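Local coordinates for hypothetical protein, IPT/TIG domain protein (Bacteroides ovatus, PDB 4HW6) that is of unknown function but probably serves as an auxiliary nutrient-binding protein, perhaps for carbohydrate, joining an IPT/TIG domain to a six-bladed beta-propeller, at residues 123-128 / 422-427; 222-227 / 253-258. All blocks are in the same frame, centred on the assembly; numbering follows the deposited sequence.

Overall arrangement
Both contacts belong to the six-bladed beta-propeller, and neither pairs backbones: contact 1 is a stack of two rings, and in contact 2 one ring packs on two side chains. Contact 1 joins the blade that holds the first and last propeller strands (422-427) to the loop leading from that blade to the next (123-128), 294 residues away in sequence. Contact 2 joins segments 26 residues apart, on two blades consecutive in sequence, and is nested within the chain loop that contact 1 closes. Their centres are about 33 Å apart and their nearest atoms about 24 Å. The centre of contact 1 lies about 19 Å, and that of contact 2 about 28 Å, from the centre of the chain.

Contact 1: residues 123-128 / 422-427; sequences TKWDVL and DNHRVR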
ATOM      1  N   THR A 123      11.984  21.921   7.068  1.00 23.50           N
ATOM      2  CA  THR A 123      11.304  22.580   8.173  1.00 24.78           C
ATOM      3  C   THR A 123      10.019  23.303   7.753  1.00 25.64           C
ATOM      4  O   THR A 123       9.173  23.591   8.599  1.00 24.92           O
ATOM      5  CB  THR A 123      12.236  23.541   8.920  1.00 28.21           C
ATOM      6  OG1 THR A 123      12.624  24.621   8.067  1.00 30.31           O
ATOM      7  CG2 THR A 123      13.487  22.791   9.422  1.00 31.84           C
ATOM      8  N   LYS A 124       9.865  23.565   6.458  1.00 23.64           N
ATOM      9  CA  LYS A 124       8.746  24.364   5.967  1.00 25.45           C
ATOM     10  C   LYS A 124       8.095  23.715   4.753  1.00 22.60           C
ATOM     11  O   LYS A 124       8.736  22.961   4.034  1.00 22.71           O
ATOM     12  CB  LYS A 124       9.208  25.777   5.625  1.00 29.08           C
ATOM     13  CG  LYS A 124       9.578  26.602   6.855  1.00 35.73           C
ATOM     14  CD  LYS A 124       9.818  28.059   6.505  1.00 47.21           C
ATOM     15  CE  LYS A 124      10.510  28.814   7.637  1.00 51.93           C
ATOM     16  NZ  LYS A 124      10.910  30.176   7.188  1.00 57.06           N
ATOM     17  N   TRP A 125       6.810  23.980   4.564  1.00 21.79           N
ATOM     18  CA  TRP A 125       6.096  23.553   3.352  1.00 20.24           C
ATOM     19  C   TRP A 125       4.879  24.425   3.138  1.00 20.83           C
ATOM     20  O   TRP A 125       4.412  25.110   4.055  1.00 21.13           O
ATOM     21  CB  TRP A 125       5.657  22.094   3.443  1.00 19.82           C
ATOM     22  CG  TRP A 125       4.700  21.789   4.585  1.00 20.31           C
ATOM     23  CD1 TRP A 125       3.337  21.695   4.519  1.00 19.61           C
ATOM     24  CD2 TRP A 125       5.055  21.532   5.939  1.00 20.09           C
ATOM     25  NE1 TRP A 125       2.824  21.401   5.757  1.00 21.01           N
ATOM     26  CE2 TRP A 125       3.858  21.313   6.651  1.00 20.66           C
ATOM     27  CE3 TRP A 125       6.271  21.486   6.629  1.00 20.64           C
ATOM     28  CZ2 TRP A 125       3.843  21.031   8.017  1.00 21.55           C
ATOM     29  CZ3 TRP A 125       6.259  21.208   7.983  1.00 22.54           C
ATOM     30  CH2 TRP A 125       5.054  20.969   8.661  1.00 23.30           C
ATOM     31  N   ASP A 126       4.380  24.411   1.911  1.00 21.91           N
ATOM     32  CA  ASP A 126       3.151  25.099   1.565  1.00 21.81           C
ATOM     33  C   ASP A 126       2.046  24.052   1.491  1.00 20.58           C
ATOM     34  O   ASP A 126       2.317  22.907   1.155  1.00 18.93           O
ATOM     35  CB  ASP A 126       3.299  25.776   0.210  1.00 23.65           C
ATOM     36  CG  ASP A 126       4.399  26.824   0.196  1.00 30.15           C
ATOM     37  OD1 ASP A 126       4.545  27.565   1.194  1.00 30.17           O
ATOM     38  OD2 ASP A 126       5.125  26.883  -0.810  1.00 29.65           O
ATOM     39  N   VAL A 127       0.812  24.457   1.775  1.00 19.22           N
ATOM     40  CA  VAL A 127      -0.339  23.602   1.597  1.00 19.45           C
ATOM     41  C   VAL A 127      -1.181  24.132   0.423  1.00 19.41           C
ATOM     42  O   VAL A 127      -1.713  25.238   0.467  1.00 19.69           O
ATOM     43  CB  VAL A 127      -1.163  23.484   2.885  1.00 20.81           C
ATOM     44  CG1 VAL A 127      -2.474  22.753   2.632  1.00 19.77           C
ATOM     45  CG2 VAL A 127      -0.349  22.802   3.984  1.00 20.15           C
ATOM     46  N   LEU A 128      -1.273  23.339  -0.638  1.00 19.84           N
ATOM     47  CA  LEU A 128      -2.031  23.707  -1.827  1.00 20.58           C
ATOM     48  C   LEU A 128      -2.381  22.507  -2.684  1.00 20.72           C
ATOM     49  O   LEU A 128      -1.696  21.477  -2.656  1.00 19.20           O
ATOM     50  CB  LEU A 128      -1.273  24.681  -2.712  1.00 24.35           C
ATOM     51  CG  LEU A 128       0.008  24.200  -3.407  1.00 26.17           C
ATOM     52  CD1 LEU A 128       0.292  25.023  -4.655  1.00 33.98           C
ATOM     53  CD2 LEU A 128       1.178  24.307  -2.468  1.00 27.35           C
ATOM     54  N   ASP A 422       4.805  12.997  10.101  1.00 14.68           N
ATOM     55  CA  ASP A 422       5.755  14.032  10.513  1.00 16.18           C
ATOM     56  C   ASP A 422       6.933  14.278   9.542  1.00 16.09           C
ATOM     57  O   ASP A 422       7.787  15.144   9.758  1.00 16.84           O
ATOM     58  CB  ASP A 422       6.139  13.818  11.976  1.00 18.91           C
ATOM     59  CG  ASP A 422       5.123  14.471  12.930  1.00 26.43           C
ATOM     60  OD1 ASP A 422       4.759  15.649  12.702  1.00 32.85           O
ATOM     61  OD2 ASP A 422       4.703  13.845  13.912  1.00 29.97           O
ATOM     62  N   ASN A 423       6.887  13.610   8.398  1.00 14.83           N
ATOM     63  CA  ASN A 423       7.678  14.001   7.236  1.00 14.95           C
ATOM     64  C   ASN A 423       6.839  14.679   6.170  1.00 15.06           C
ATOM     65  O   ASN A 423       7.367  15.167   5.187  1.00 14.82           O
ATOM     66  CB  ASN A 423       8.389  12.783   6.645  1.00 15.18           C
ATOM     67  CG  ASN A 423       9.530  12.324   7.509  1.00 15.10           C
ATOM     68  OD1 ASN A 423      10.240  13.161   8.099  1.00 16.88           O
ATOM     69  ND2 ASN A 423       9.704  11.010   7.624  1.00 12.79           N
ATOM     70  N   HIS A 424       5.520  14.687   6.368  1.00 14.88           N
ATOM     71  CA  HIS A 424       4.589  15.446   5.539  1.00 14.75           C
ATOM     72  C   HIS A 424       4.583  14.983   4.102  1.00 15.27           C
ATOM     73  O   HIS A 424       4.285  15.752   3.190  1.00 14.85           O
ATOM     74  CB  HIS A 424       4.879  16.926   5.717  1.00 16.25           C
ATOM     75  CG  HIS A 424       4.789  17.344   7.157  1.00 17.73           C
ATOM     76  ND1 HIS A 424       3.580  17.450   7.817  1.00 20.20           N
ATOM     77  CD2 HIS A 424       5.750  17.599   8.077  1.00 18.26           C
ATOM     78  CE1 HIS A 424       3.804  17.755   9.089  1.00 21.99           C
ATOM     79  NE2 HIS A 424       5.112  17.850   9.271  1.00 20.09           N
ATOM     80  N   ARG A 425       4.834  13.684   3.933  1.00 14.16           N
ATOM     81  CA  ARG A 425       4.960  13.084   2.624  1.00 14.58           C
ATOM     82  C   ARG A 425       4.213  11.769   2.549  1.00 13.96           C
ATOM     83  O   ARG A 425       4.088  11.056   3.561  1.00 13.56           O
ATOM     84  CB  ARG A 425       6.436  12.813   2.323  1.00 15.39           C
ATOM     85  CG  ARG A 425       7.300  14.046   2.083  1.00 17.22           C
ATOM     86  CD  ARG A 425       8.733  13.620   2.295  1.00 18.87           C
ATOM     87  NE  ARG A 425       9.741  14.629   2.035  1.00 20.77           N
ATOM     88  CZ  ARG A 425      10.444  15.286   2.963  1.00 19.25           C
ATOM     89  NH1 ARG A 425      10.208  15.169   4.283  1.00 18.07           N
ATOM     90  NH2 ARG A 425      11.397  16.123   2.535  1.00 22.21           N
ATOM     91  N   VAL A 426       3.783  11.434   1.332  1.00 14.28           N
ATOM     92  CA  VAL A 426       3.397  10.067   0.991  1.00 14.49           C
ATOM     93  C   VAL A 426       4.639   9.321   0.510  1.00 14.66           C
ATOM     94  O   VAL A 426       5.278   9.701  -0.481  1.00 16.91           O
ATOM     95  CB  VAL A 426       2.313  10.012  -0.105  1.00 15.95           C
ATOM     96  CG1 VAL A 426       1.932   8.566  -0.389  1.00 15.35           C
ATOM     97  CG2 VAL A 426       1.085  10.816   0.300  1.00 16.13           C
ATOM     98  N   ARG A 427       4.971   8.256   1.216  1.00 14.29           N
ATOM     99  CA  ARG A 427       6.089   7.394   0.876  1.00 14.52           C
ATOM    100  C   ARG A 427       5.532   6.199   0.086  1.00 16.31           C
ATOM    101  O   ARG A 427       4.338   5.879   0.167  1.00 17.54           O
ATOM    102  CB  ARG A 427       6.801   6.903   2.132  1.00 14.84           C
ATOM    103  CG  ARG A 427       7.207   7.976   3.136  1.00 15.04           C
ATOM    104  CD  ARG A 427       8.357   8.837   2.664  1.00 15.86           C
ATOM    105  NE  ARG A 427       9.657   8.167   2.685  1.00 15.22           N
ATOM    106  CZ  ARG A 427      10.357   7.837   3.773  1.00 16.68           C
ATOM    107  NH1 ARG A 427       9.959   8.140   4.980  1.00 15.89           N
ATOM    108  NH2 ARG A 427      11.518   7.235   3.636  1.00 17.15           N
TER
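W125 and H424 face each other with their CA atoms 8.5 Å apart, and no hydrogen bond joins the two segments; 123-128 is a loop and H424 sits just before strand 425-431. The contact is therefore one aromatic pair. The imidazole of H424 lies over the six-membered ring of the indole in a face-to-face stack, with centroids 3.8 Å apart. The planes are inclined at 25°, and the stack is closest at the outer rim, where W125 CH2 meets H424 NE2 at 3.2 Å. It opens toward the ring junction, the distance from W125 CE2 to H424 ND1 being 4.0 Å. Across the imidazole, H424 CE1 rides above W125 CZ2 while H424 CD2 lies about equally near W125 CH2 and CZ3. On its opposite face the H424 ring carries D422 CA, 4.0 Å above the plane and toward the rim, so the imidazole is layered between indole and turn. W125 reaches across with CG between its backbone N and carbonyl carbon (chi1 61°).

Both rings are also held by polar atoms of a third loop: W125 NE1 hydrogen-bonds to D139 OD1, and H424 ND1 to the backbone O of F138. These bonds limit how either ring can slide or turn. H424 and R425 together face D420 in a G1 beta bulge, and the positive phi of H424 (63°) fits its first position. The bulge belongs to the hairpin of 415-420 and 425-431, and 425-431 pairs in turn with 109-115: the closure of a beta-propeller in which its first strand, 109-115, completes the blade made by the last ones.

Contact 2: residues 222-227 / 253-258; sequences LSLCNA and SSYDPA
Y255 lays its ring against the L224-C225 pair, and the backbones stay apart, with CA atoms 7.6 Å from C225 to Y255 and no direct hydrogen bond between the segments. The apolar part is a CH-pi contact: L224 CB stands over the face of the Y255 ring, 4.2 Å from its centroid and 27° off the normal. L224 CD1 adds a second touch, 3.9 Å from Y255 CE2. With CG anti to its backbone N (chi1 173°), Y255 carries its ring across the bulge that L224 and C225 form opposite I209.

The sulfur-aromatic part is oblique. C225 SG lies 4.7 Å from the Y255 centroid, toward the root of the ring, and C225 CB approaches Y255 CD1 at 4.0 Å. L262 touches both C225 and Y255 from strand 262-263.

The polar part runs through one water, which donates to L224 O at 2.9 Å and is hydrogen-bonded to Y255 OH at 2.7 Å. A leucine in place of Y255 has neither the ring nor the hydroxyl, and would probably leave the water less firmly fixed at L224 O, and L224 CB and C225 SG without the aromatic surface they pack on.

Strand 221-226 ends one blade and strand 251-255 belongs to the next, so at this point the two blades meet through side-chain packing and a bridging water.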
ATOM      1  N   LEU A 222     -24.518  14.354   2.588  1.00 20.79           N
ATOM      2  CA  LEU A 222     -25.705  13.986   3.367  1.00 21.71           C
ATOM      3  C   LEU A 222     -25.263  13.642   4.789  1.00 19.93           C
ATOM      4  O   LEU A 222     -24.140  13.197   5.006  1.00 18.75           O
ATOM      5  CB  LEU A 222     -26.418  12.770   2.758  1.00 23.60           C
ATOM      6  CG  LEU A 222     -26.873  12.828   1.291  1.00 27.74           C
ATOM      7  CD1 LEU A 222     -27.368  11.456   0.843  1.00 34.06           C
ATOM      8  CD2 LEU A 222     -27.940  13.890   1.040  1.00 32.77           C
ATOM      9  N   SER A 223     -26.149  13.850   5.755  1.00 20.98           N
ATOM     10  CA  SER A 223     -25.903  13.444   7.140  1.00 20.14           C
ATOM     11  C   SER A 223     -26.594  12.105   7.391  1.00 20.19           C
ATOM     12  O   SER A 223     -27.804  11.985   7.183  1.00 22.92           O
ATOM     13  CB  SER A 223     -26.461  14.501   8.101  1.00 23.44           C
ATOM     14  OG  SER A 223     -25.832  15.763   7.870  1.00 22.95           O
ATOM     15  N   LEU A 224     -25.844  11.113   7.845  1.00 17.99           N
ATOM     16  CA  LEU A 224     -26.393   9.794   8.043  1.00 19.09           C
ATOM     17  C   LEU A 224     -26.924   9.633   9.449  1.00 19.16           C
ATOM     18  O   LEU A 224     -28.066   9.251   9.627  1.00 21.64           O
ATOM     19  CB  LEU A 224     -25.365   8.706   7.782  1.00 19.22           C
ATOM     20  CG  LEU A 224     -24.829   8.631   6.360  1.00 20.95           C
ATOM     21  CD1 LEU A 224     -23.927   7.411   6.196  1.00 23.21           C
ATOM     22  CD2 LEU A 224     -25.986   8.611   5.365  1.00 21.60           C
ATOM     23  N   CYS A 225     -26.095   9.896  10.446  1.00 18.06           N
ATOM     24  CA  CYS A 225     -26.530   9.732  11.823  1.00 18.61           C
ATOM     25  C   CYS A 225     -25.703  10.550  12.786  1.00 18.70           C
ATOM     26  O   CYS A 225     -24.548  10.907  12.519  1.00 16.93           O
ATOM     27  CB  CYS A 225     -26.528   8.255  12.244  1.00 20.82           C
ATOM     28  SG  CYS A 225     -24.890   7.525  12.253  1.00 22.61           S
ATOM     29  N   ASN A 226     -26.326  10.858  13.918  1.00 18.40           N
ATOM     30  CA  ASN A 226     -25.652  11.539  15.009  1.00 17.50           C
ATOM     31  C   ASN A 226     -24.761  10.585  15.772  1.00 18.17           C
ATOM     32  O   ASN A 226     -25.103   9.412  15.986  1.00 20.04           O
ATOM     33  CB  ASN A 226     -26.664  12.116  15.999  1.00 18.36           C
ATOM     34  CG  ASN A 226     -27.551  13.170  15.395  1.00 20.69           C
ATOM     35  OD1 ASN A 226     -27.216  13.793  14.378  1.00 20.28           O
ATOM     36  ND2 ASN A 226     -28.702  13.388  16.030  1.00 21.15           N
ATOM     37  N   ALA A 227     -23.603  11.078  16.192  1.00 16.32           N
ATOM     38  CA  ALA A 227     -22.705  10.272  17.001  1.00 16.04           C
ATOM     39  C   ALA A 227     -21.663  11.242  17.517  1.00 18.59           C
ATOM     40  O   ALA A 227     -21.053  11.968  16.748  1.00 17.68           O
ATOM     41  CB  ALA A 227     -22.037   9.186  16.175  1.00 15.31           C
ATOM     42  N   SER A 253     -20.910   0.027  17.515  1.00 13.12           N
ATOM     43  CA  SER A 253     -22.217   0.397  17.036  1.00 14.28           C
ATOM     44  C   SER A 253     -22.260   0.207  15.527  1.00 13.43           C
ATOM     45  O   SER A 253     -21.202   0.065  14.876  1.00 12.55           O
ATOM     46  CB  SER A 253     -22.506   1.877  17.371  1.00 15.61           C
ATOM     47  OG  SER A 253     -22.412   2.144  18.783  1.00 15.35           O
ATOM     48  N   SER A 254     -23.450   0.280  14.945  1.00 14.44           N
ATOM     49  CA  SER A 254     -23.560   0.326  13.489  1.00 14.03           C
ATOM     50  C   SER A 254     -24.709   1.175  12.996  1.00 16.13           C
ATOM     51  O   SER A 254     -25.711   1.386  13.698  1.00 15.08           O
ATOM     52  CB  SER A 254     -23.744  -1.075  12.886  1.00 15.02           C
ATOM     53  OG  SER A 254     -25.015  -1.605  13.203  1.00 16.38           O
ATOM     54  N   TYR A 255     -24.551   1.606  11.745  1.00 14.49           N
ATOM     55  CA  TYR A 255     -25.574   2.256  10.968  1.00 15.69           C
ATOM     56  C   TYR A 255     -25.696   1.547   9.624  1.00 17.15           C
ATOM     57  O   TYR A 255     -24.691   1.315   8.930  1.00 15.30           O
ATOM     58  CB  TYR A 255     -25.241   3.756  10.769  1.00 17.04           C
ATOM     59  CG  TYR A 255     -26.204   4.435   9.821  1.00 18.75           C
ATOM     60  CD1 TYR A 255     -27.427   4.903  10.261  1.00 21.37           C
ATOM     61  CD2 TYR A 255     -25.903   4.575   8.483  1.00 20.90           C
ATOM     62  CE1 TYR A 255     -28.323   5.507   9.391  1.00 22.16           C
ATOM     63  CE2 TYR A 255     -26.773   5.193   7.610  1.00 20.34           C
ATOM     64  CZ  TYR A 255     -27.986   5.663   8.060  1.00 21.05           C
ATOM     65  OH  TYR A 255     -28.868   6.264   7.169  1.00 25.59           O
ATOM     66  N   ASP A 256     -26.924   1.183   9.268  1.00 18.32           N
ATOM     67  CA  ASP A 256     -27.201   0.503   7.999  1.00 19.50           C
ATOM     68  C   ASP A 256     -27.668   1.492   6.946  1.00 19.74           C
ATOM     69  O   ASP A 256     -28.813   1.956   7.004  1.00 21.56           O
ATOM     70  CB  ASP A 256     -28.269  -0.560   8.208  1.00 21.03           C
ATOM     71  CG  ASP A 256     -28.504  -1.407   6.971  1.00 23.39           C
ATOM     72  OD1 ASP A 256     -28.046  -1.044   5.877  1.00 24.12           O
ATOM     73  OD2 ASP A 256     -29.130  -2.454   7.114  1.00 28.10           O
ATOM     74  N   PRO A 257     -26.829   1.774   5.943  1.00 19.74           N
ATOM     75  CA  PRO A 257     -27.218   2.831   4.994  1.00 22.49           C
ATOM     76  C   PRO A 257     -28.393   2.471   4.108  1.00 26.17           C
ATOM     77  O   PRO A 257     -29.048   3.382   3.591  1.00 27.11           O
ATOM     78  CB  PRO A 257     -25.967   3.045   4.129  1.00 24.32           C
ATOM     79  CG  PRO A 257     -24.995   1.987   4.496  1.00 22.22           C
ATOM     80  CD  PRO A 257     -25.485   1.228   5.677  1.00 20.56           C
ATOM     81  N   ALA A 258     -28.665   1.179   3.931  1.00 24.21           N
ATOM     82  CA  ALA A 258     -29.817   0.753   3.119  1.00 28.25           C
ATOM     83  C   ALA A 258     -31.161   1.054   3.799  1.00 27.84           C
ATOM     84  O   ALA A 258     -32.139   1.376   3.138  1.00 30.82           O
ATOM     85  CB  ALA A 258     -29.715  -0.738   2.790  1.00 29.81           C
TER
HETATM   86  O   HOH W   1     -30.166   8.501   7.773  1.00 37.78           O